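Local coordinates for DUF6836 domain-containing protein (Clostridium leptum, PDB 4PW1) that is of unknown function, an orphan protein whose nine-stranded antiparallel beta sheet is surrounded by alpha helices, at residues Y202-T214 / M225-I237. Residues are numbered along the deposited sequence; the frame is centred on the assembly and turned at random.
Sequences YTIWELVLKSEFT and MYSNDGGTSMVLI
Val208 and Phe213 both meet the ring of Tyr226, which rises from strand 225-227 beside the end of helix 202-210. The methyl CG2 of Val208 sits over the ring face, 4.1 Å from the centroid, a CH-pi contact. The Phe213 ring lies nearly parallel to that of Tyr226, planes 12° apart, but slid so far that the rings barely overlap. The Tyr226 hydroxyl therefore ends over one Phe213 face, with OH 3.4 Å from CD1 of Phe213. This OH is buried and has no polar partner in the model.

Apolar packing continues along the helix. Selenomethionine Met234 bends at its last torsion (chi3 77°). Met234 SE comes 3.5 Å from Ile204 CG2. The terminal methyl CE of Met234 rests against both Leu207 CB and Val208 CG2. Leu207 spreads its branches: CD1 packs on Thr232 CG2 and Met234 CB, and CD2 reaches the backbone at Ser227 and Asn228. Phe174 and Phe178 of helix 173-190 pack alongside.

Polar contacts follow the helix. Ser211, with OG anti to its own N (chi1 171°), accepts the N-H of Ser227 at 3.0 Å from N to OG. After Phe213 the chain enters strand 214-218, outermost in the sheet within this chain and paired with strand 221-227. Thr214 and Met225 form an antiparallel hydrogen-bonded pair. Thr214 N bonds to Met225 O at 3.2 Å. Met225 N bonds back to Thr214 O at 2.8 Å. A water bridges Thr214 OG1 and Met225 O.

The helix axis is nearly perpendicular to both strand segments. The helix packs across a beta hairpin, with a type I turn at Asn228 to Gly231, of the nine-stranded antiparallel sheet.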
ATOM      1  N   TYR B 202       6.970  23.389  -9.560  1.00 21.66           N
ATOM      2  CA  TYR B 202       8.414  23.195  -9.563  1.00 21.98           C
ATOM      3  C   TYR B 202       8.761  21.841  -8.885  1.00 23.24           C
ATOM      4  O   TYR B 202       9.569  21.071  -9.385  1.00 21.28           O
ATOM      5  CB  TYR B 202       9.157  24.357  -8.883  1.00 23.97           C
ATOM      6  CG  TYR B 202      10.627  24.080  -8.854  1.00 25.03           C
ATOM      7  CD1 TYR B 202      11.423  24.373  -9.948  1.00 27.64           C
ATOM      8  CD2 TYR B 202      11.206  23.428  -7.773  1.00 24.68           C
ATOM      9  CE1 TYR B 202      12.766  24.031  -9.967  1.00 30.72           C
ATOM     10  CE2 TYR B 202      12.546  23.064  -7.782  1.00 26.21           C
ATOM     11  CZ  TYR B 202      13.312  23.367  -8.881  1.00 28.87           C
ATOM     12  OH  TYR B 202      14.640  23.054  -8.908  1.00 31.93           O
ATOM     13  N   THR B 203       8.167  21.560  -7.734  1.00 21.83           N
ATOM     14  CA  THR B 203       8.521  20.341  -7.009  1.00 20.95           C
ATOM     15  C   THR B 203       8.212  19.094  -7.848  1.00 20.01           C
ATOM     16  O   THR B 203       8.998  18.164  -7.909  1.00 22.53           O
ATOM     17  CB  THR B 203       7.756  20.252  -5.685  1.00 20.98           C
ATOM     18  OG1 THR B 203       8.136  21.344  -4.877  1.00 21.63           O
ATOM     19  CG2 THR B 203       8.066  18.952  -4.919  1.00 20.28           C
ATOM     20  N   ILE B 204       7.081  19.102  -8.520  1.00 19.56           N
ATOM     21  CA  ILE B 204       6.698  17.963  -9.333  1.00 23.34           C
ATOM     22  C   ILE B 204       7.712  17.754 -10.462  1.00 21.75           C
ATOM     23  O   ILE B 204       8.203  16.635 -10.698  1.00 20.99           O
ATOM     24  CB  ILE B 204       5.252  18.163  -9.882  1.00 25.54           C
ATOM     25  CG1 ILE B 204       4.244  18.122  -8.724  1.00 27.41           C
ATOM     26  CG2 ILE B 204       4.908  17.096 -10.877  1.00 27.91           C
ATOM     27  CD1 ILE B 204       2.880  18.680  -9.103  1.00 30.40           C
ATOM     28  N   TRP B 205       8.043  18.846 -11.147  1.00 19.79           N
ATOM     29  CA  TRP B 205       9.005  18.788 -12.215  1.00 20.00           C
ATOM     30  C   TRP B 205      10.360  18.317 -11.733  1.00 21.80           C
ATOM     31  O   TRP B 205      10.989  17.435 -12.355  1.00 20.65           O
ATOM     32  CB  TRP B 205       9.072  20.183 -12.831  1.00 22.36           C
ATOM     33  CG  TRP B 205       9.983  20.393 -13.935  1.00 20.79           C
ATOM     34  CD1 TRP B 205       9.748  20.139 -15.262  1.00 21.81           C
ATOM     35  CD2 TRP B 205      11.297  20.917 -13.848  1.00 22.53           C
ATOM     36  NE1 TRP B 205      10.841  20.525 -16.012  1.00 21.23           N
ATOM     37  CE2 TRP B 205      11.807  20.996 -15.164  1.00 23.99           C
ATOM     38  CE3 TRP B 205      12.088  21.393 -12.794  1.00 23.37           C
ATOM     39  CZ2 TRP B 205      13.064  21.542 -15.435  1.00 24.93           C
ATOM     40  CZ3 TRP B 205      13.367  21.870 -13.068  1.00 24.53           C
ATOM     41  CH2 TRP B 205      13.834  21.945 -14.372  1.00 24.02           C
ATOM     42  N   GLU B 206      10.829  18.908 -10.634  1.00 22.69           N
ATOM     43  CA  GLU B 206      12.140  18.590 -10.107  1.00 24.56           C
ATOM     44  C   GLU B 206      12.247  17.110  -9.651  1.00 23.63           C
ATOM     45  O   GLU B 206      13.287  16.474  -9.830  1.00 23.71           O
ATOM     46  CB  GLU B 206      12.511  19.500  -8.940  1.00 29.37           C
ATOM     47  CG  GLU B 206      13.937  19.312  -8.445  1.00 31.11           C
ATOM     48  CD  GLU B 206      14.201  20.062  -7.163  1.00 40.04           C
ATOM     49  OE1 GLU B 206      13.578  19.630  -6.181  1.00 40.88           O
ATOM     50  OE2 GLU B 206      14.982  21.080  -7.125  1.00 42.76           O
ATOM     51  N   LEU B 207      11.199  16.578  -9.052  1.00 21.21           N
ATOM     52  CA  LEU B 207      11.241  15.180  -8.679  1.00 22.77           C
ATOM     53  C   LEU B 207      11.411  14.266  -9.871  1.00 22.19           C
ATOM     54  O   LEU B 207      12.269  13.349  -9.848  1.00 24.11           O
ATOM     55  CB  LEU B 207       9.979  14.772  -7.979  1.00 24.93           C
ATOM     56  CG  LEU B 207       9.959  15.211  -6.536  1.00 29.14           C
ATOM     57  CD1 LEU B 207       8.528  15.082  -6.039  1.00 35.00           C
ATOM     58  CD2 LEU B 207      10.951  14.408  -5.718  1.00 28.86           C
ATOM     59  N   VAL B 208      10.664  14.525 -10.936  1.00 20.44           N
ATOM     60  CA  VAL B 208      10.793  13.678 -12.108  1.00 21.74           C
ATOM     61  C   VAL B 208      12.188  13.844 -12.733  1.00 24.11           C
ATOM     62  O   VAL B 208      12.781  12.895 -13.280  1.00 23.14           O
ATOM     63  CB  VAL B 208       9.677  13.953 -13.126  1.00 22.23           C
ATOM     64  CG1 VAL B 208       9.865  13.123 -14.387  1.00 23.33           C
ATOM     65  CG2 VAL B 208       8.356  13.623 -12.519  1.00 25.05           C
ATOM     66  N   LEU B 209      12.734  15.052 -12.652  1.00 23.99           N
ATOM     67  CA  LEU B 209      14.006  15.319 -13.293  1.00 24.60           C
ATOM     68  C   LEU B 209      15.155  14.702 -12.534  1.00 26.61           C
ATOM     69  O   LEU B 209      16.111  14.228 -13.141  1.00 24.50           O
ATOM     70  CB  LEU B 209      14.228  16.833 -13.359  1.00 26.98           C
ATOM     71  CG  LEU B 209      15.502  17.336 -13.983  1.00 31.87           C
ATOM     72  CD1 LEU B 209      15.564  16.978 -15.450  1.00 34.99           C
ATOM     73  CD2 LEU B 209      15.599  18.852 -13.806  1.00 37.58           C
ATOM     74  N   LYS B 210      15.085  14.727 -11.206  1.00 25.70           N
ATOM     75  CA  LYS B 210      16.275  14.416 -10.407  1.00 27.97           C
ATOM     76  C   LYS B 210      16.199  13.098  -9.680  1.00 29.36           C
ATOM     77  O   LYS B 210      17.190  12.648  -9.136  1.00 27.15           O
ATOM     78  CB  LYS B 210      16.538  15.528  -9.402  1.00 28.75           C
ATOM     79  CG  LYS B 210      16.827  16.846 -10.129  1.00 31.95           C
ATOM     80  CD  LYS B 210      17.416  17.930  -9.260  1.00 37.84           C
ATOM     81  CE  LYS B 210      17.883  19.069 -10.167  1.00 45.24           C
ATOM     82  NZ  LYS B 210      18.292  20.293  -9.446  1.00 49.76           N
ATOM     83  N   SER B 211      15.041  12.470  -9.636  1.00 26.46           N
ATOM     84  CA  SER B 211      14.964  11.218  -8.909  1.00 26.93           C
ATOM     85  C   SER B 211      15.116  10.052  -9.876  1.00 29.07           C
ATOM     86  O   SER B 211      14.789  10.135 -11.065  1.00 27.40           O
ATOM     87  CB  SER B 211      13.625  11.107  -8.171  1.00 30.16           C
ATOM     88  OG  SER B 211      13.461   9.784  -7.621  1.00 32.47           O
ATOM     89  N   GLU B 212      15.552   8.935  -9.315  1.00 30.19           N
ATOM     90  CA  GLU B 212      15.371   7.644  -9.918  1.00 31.80           C
ATOM     91  C   GLU B 212      13.877   7.400 -10.210  1.00 26.01           C
ATOM     92  O   GLU B 212      12.995   7.747  -9.415  1.00 25.92           O
ATOM     93  CB  GLU B 212      15.883   6.594  -8.913  1.00 39.53           C
ATOM     94  CG  GLU B 212      15.687   5.148  -9.311  1.00 59.41           C
ATOM     95  CD  GLU B 212      16.219   4.157  -8.259  1.00 84.46           C
ATOM     96  OE1 GLU B 212      16.149   4.444  -7.032  1.00 65.58           O
ATOM     97  OE2 GLU B 212      16.704   3.072  -8.670  1.00 86.12           O
ATOM     98  N   PHE B 213      13.603   6.764 -11.340  1.00 27.27           N
ATOM     99  CA  PHE B 213      12.246   6.377 -11.721  1.00 27.02           C
ATOM    100  C   PHE B 213      12.054   4.887 -11.347  1.00 27.64           C
ATOM    101  O   PHE B 213      12.721   4.032 -11.896  1.00 27.14           O
ATOM    102  CB  PHE B 213      12.133   6.588 -13.209  1.00 30.17           C
ATOM    103  CG  PHE B 213      10.929   5.987 -13.858  1.00 31.91           C
ATOM    104  CD1 PHE B 213       9.743   5.811 -13.192  1.00 29.21           C
ATOM    105  CD2 PHE B 213      10.999   5.626 -15.185  1.00 43.77           C
ATOM    106  CE1 PHE B 213       8.651   5.241 -13.828  1.00 33.79           C
ATOM    107  CE2 PHE B 213       9.913   5.061 -15.832  1.00 52.59           C
ATOM    108  CZ  PHE B 213       8.731   4.879 -15.154  1.00 42.17           C
ATOM    109  N   THR B 214      11.161   4.594 -10.425  1.00 22.92           N
ATOM    110  CA  THR B 214      10.819   3.200 -10.160  1.00 25.86           C
ATOM    111  C   THR B 214       9.317   3.031 -10.369  1.00 24.75           C
ATOM    112  O   THR B 214       8.588   4.029 -10.552  1.00 22.72           O
ATOM    113  CB  THR B 214      11.217   2.762  -8.755  1.00 25.55           C
ATOM    114  OG1 THR B 214      10.550   3.579  -7.815  1.00 24.50           O
ATOM    115  CG2 THR B 214      12.695   2.846  -8.555  1.00 27.60           C
HETATM  116  N   MSE B 225       7.122   6.214  -9.598  1.00 20.11           N
HETATM  117  CA  MSE B 225       7.440   6.699  -8.271  1.00 19.95           C
HETATM  118  C   MSE B 225       8.728   7.454  -8.303  1.00 19.15           C
HETATM  119  O   MSE B 225       9.735   7.039  -8.925  1.00 19.59           O
HETATM  120  CB  MSE B 225       7.541   5.512  -7.293  1.00 18.90           C
HETATM  121  CG  MSE B 225       6.174   4.830  -7.172  1.00 22.65           C
HETATM  122 SE   MSE B 225       6.468   2.931  -6.621  0.75 25.22          SE
HETATM  123  CE  MSE B 225       8.032   3.129  -5.519  1.00 27.25           C
ATOM    124  N   TYR B 226       8.721   8.565  -7.605  1.00 19.95           N
ATOM    125  CA  TYR B 226       9.900   9.413  -7.549  1.00 20.68           C
ATOM    126  C   TYR B 226      10.031   9.937  -6.153  1.00 21.87           C
ATOM    127  O   TYR B 226       9.032  10.250  -5.531  1.00 23.67           O
ATOM    128  CB  TYR B 226       9.730  10.616  -8.479  1.00 20.82           C
ATOM    129  CG  TYR B 226       9.533  10.219  -9.893  1.00 21.08           C
ATOM    130  CD1 TYR B 226       8.266   9.953 -10.382  1.00 23.22           C
ATOM    131  CD2 TYR B 226      10.605  10.110 -10.749  1.00 24.68           C
ATOM    132  CE1 TYR B 226       8.085   9.560 -11.685  1.00 26.38           C
ATOM    133  CE2 TYR B 226      10.431   9.709 -12.052  1.00 26.97           C
ATOM    134  CZ  TYR B 226       9.157   9.421 -12.511  1.00 25.32           C
ATOM    135  OH  TYR B 226       8.936   9.029 -13.816  1.00 26.00           O
ATOM    136  N   SER B 227      11.250  10.081  -5.662  1.00 24.59           N
ATOM    137  CA  SER B 227      11.426  10.639  -4.311  1.00 28.75           C
ATOM    138  C   SER B 227      12.784  11.278  -4.141  1.00 30.41           C
ATOM    139  O   SER B 227      13.685  11.020  -4.914  1.00 29.44           O
ATOM    140  CB  SER B 227      11.198   9.550  -3.256  1.00 31.33           C
ATOM    141  OG  SER B 227      12.051   8.476  -3.478  1.00 31.36           O
ATOM    142  N   ASN B 228      12.943  12.123  -3.135  1.00 32.18           N
ATOM    143  CA  ASN B 228      14.265  12.694  -2.864  1.00 36.49           C
ATOM    144  C   ASN B 228      14.702  12.334  -1.462  1.00 40.22           C
ATOM    145  O   ASN B 228      13.924  11.783  -0.686  1.00 48.49           O
ATOM    146  CB  ASN B 228      14.279  14.212  -3.114  1.00 34.24           C
ATOM    147  CG  ASN B 228      13.476  14.995  -2.089  1.00 40.28           C
ATOM    148  OD1 ASN B 228      13.187  14.527  -0.980  1.00 38.64           O
ATOM    149  ND2 ASN B 228      13.078  16.189  -2.476  1.00 45.56           N
ATOM    150  N   ASP B 229      15.949  12.657  -1.136  1.00 50.87           N
ATOM    151  CA  ASP B 229      16.542  12.308   0.168  1.00 53.97           C
ATOM    152  C   ASP B 229      15.805  12.921   1.352  1.00 49.13           C
ATOM    153  O   ASP B 229      15.776  12.344   2.430  1.00 56.05           O
ATOM    154  CB  ASP B 229      18.005  12.766   0.227  1.00 64.48           C
ATOM    155  CG  ASP B 229      18.867  12.115  -0.836  1.00 72.49           C
ATOM    156  OD1 ASP B 229      18.612  10.942  -1.176  1.00 63.77           O
ATOM    157  OD2 ASP B 229      19.806  12.778  -1.327  1.00 74.48           O
ATOM    158  N   GLY B 230      15.226  14.094   1.145  1.00 47.13           N
ATOM    159  CA  GLY B 230      14.549  14.833   2.196  1.00 51.42           C
ATOM    160  C   GLY B 230      13.133  14.408   2.537  1.00 48.73           C
ATOM    161  O   GLY B 230      12.447  15.135   3.243  1.00 51.04           O
ATOM    162  N   GLY B 231      12.670  13.259   2.053  1.00 38.63           N
ATOM    163  CA  GLY B 231      11.313  12.792   2.422  1.00 41.29           C
ATOM    164  C   GLY B 231      10.173  13.184   1.480  1.00 34.65           C
ATOM    165  O   GLY B 231       9.067  12.633   1.584  1.00 36.68           O
ATOM    166  N   THR B 232      10.422  14.099   0.543  1.00 31.19           N
ATOM    167  CA  THR B 232       9.415  14.423  -0.495  1.00 29.44           C
ATOM    168  C   THR B 232       9.259  13.274  -1.487  1.00 25.42           C
ATOM    169  O   THR B 232      10.242  12.721  -1.961  1.00 27.17           O
ATOM    170  CB  THR B 232       9.790  15.679  -1.265  1.00 32.52           C
ATOM    171  OG1 THR B 232       9.858  16.753  -0.353  1.00 37.94           O
ATOM    172  CG2 THR B 232       8.747  16.001  -2.354  1.00 32.97           C
ATOM    173  N   SER B 233       8.039  12.885  -1.789  1.00 26.83           N
ATOM    174  CA  SER B 233       7.867  11.844  -2.765  1.00 27.28           C
ATOM    175  C   SER B 233       6.591  12.035  -3.559  1.00 24.51           C
ATOM    176  O   SER B 233       5.650  12.725  -3.138  1.00 24.18           O
ATOM    177  CB  SER B 233       7.928  10.457  -2.072  1.00 33.83           C
ATOM    178  OG  SER B 233       6.774  10.237  -1.311  1.00 32.12           O
HETATM  179  N   MSE B 234       6.559  11.403  -4.717  1.00 21.18           N
HETATM  180  CA  MSE B 234       5.402  11.495  -5.562  1.00 20.32           C
HETATM  181  C   MSE B 234       5.175  10.230  -6.306  1.00 19.42           C
HETATM  182  O   MSE B 234       6.098   9.443  -6.526  1.00 23.29           O
HETATM  183  CB  MSE B 234       5.611  12.713  -6.451  1.00 22.33           C
HETATM  184  CG  MSE B 234       4.802  12.613  -7.713  1.00 34.38           C
HETATM  185 SE   MSE B 234       5.013  14.271  -8.782  0.75 30.26          SE
HETATM  186  CE  MSE B 234       6.659  13.701  -9.311  1.00 20.16           C
ATOM    187  N   VAL B 235       3.914  10.010  -6.670  1.00 17.41           N
ATOM    188  CA  VAL B 235       3.530   8.964  -7.577  1.00 17.60           C
ATOM    189  C   VAL B 235       2.716   9.566  -8.688  1.00 19.17           C
ATOM    190  O   VAL B 235       1.815  10.370  -8.449  1.00 18.78           O
ATOM    191  CB  VAL B 235       2.689   7.898  -6.852  1.00 18.39           C
ATOM    192  CG1 VAL B 235       2.250   6.840  -7.823  1.00 21.06           C
ATOM    193  CG2 VAL B 235       3.469   7.299  -5.727  1.00 22.44           C
ATOM    194  N   LEU B 236       3.117   9.263  -9.917  1.00 20.46           N
ATOM    195  CA  LEU B 236       2.325   9.574 -11.090  1.00 18.56           C
ATOM    196  C   LEU B 236       1.588   8.309 -11.500  1.00 18.53           C
ATOM    197  O   LEU B 236       2.190   7.273 -11.615  1.00 21.73           O
ATOM    198  CB  LEU B 236       3.225  10.057 -12.218  1.00 20.78           C
ATOM    199  CG  LEU B 236       3.855  11.416 -11.983  1.00 26.29           C
ATOM    200  CD1 LEU B 236       4.878  11.730 -13.074  1.00 27.60           C
ATOM    201  CD2 LEU B 236       2.773  12.487 -11.975  1.00 31.89           C
ATOM    202  N   ILE B 237       0.280   8.413 -11.713  1.00 18.40           N
ATOM    203  CA  ILE B 237      -0.568   7.277 -12.009  1.00 18.30           C
ATOM    204  C   ILE B 237      -0.820   7.199 -13.496  1.00 17.58           C
ATOM    205  O   ILE B 237      -1.519   8.063 -14.066  1.00 17.59           O
ATOM    206  CB  ILE B 237      -1.935   7.405 -11.287  1.00 17.78           C
ATOM    207  CG1 ILE B 237      -1.707   7.571  -9.789  1.00 18.24           C
ATOM    208  CG2 ILE B 237      -2.836   6.222 -11.598  1.00 17.93           C
ATOM    209  CD1 ILE B 237      -2.975   7.931  -9.053  1.00 19.21           C
TER
HETATM  210  O   HOH W   1      11.705   6.011  -7.332  1.00 31.00           O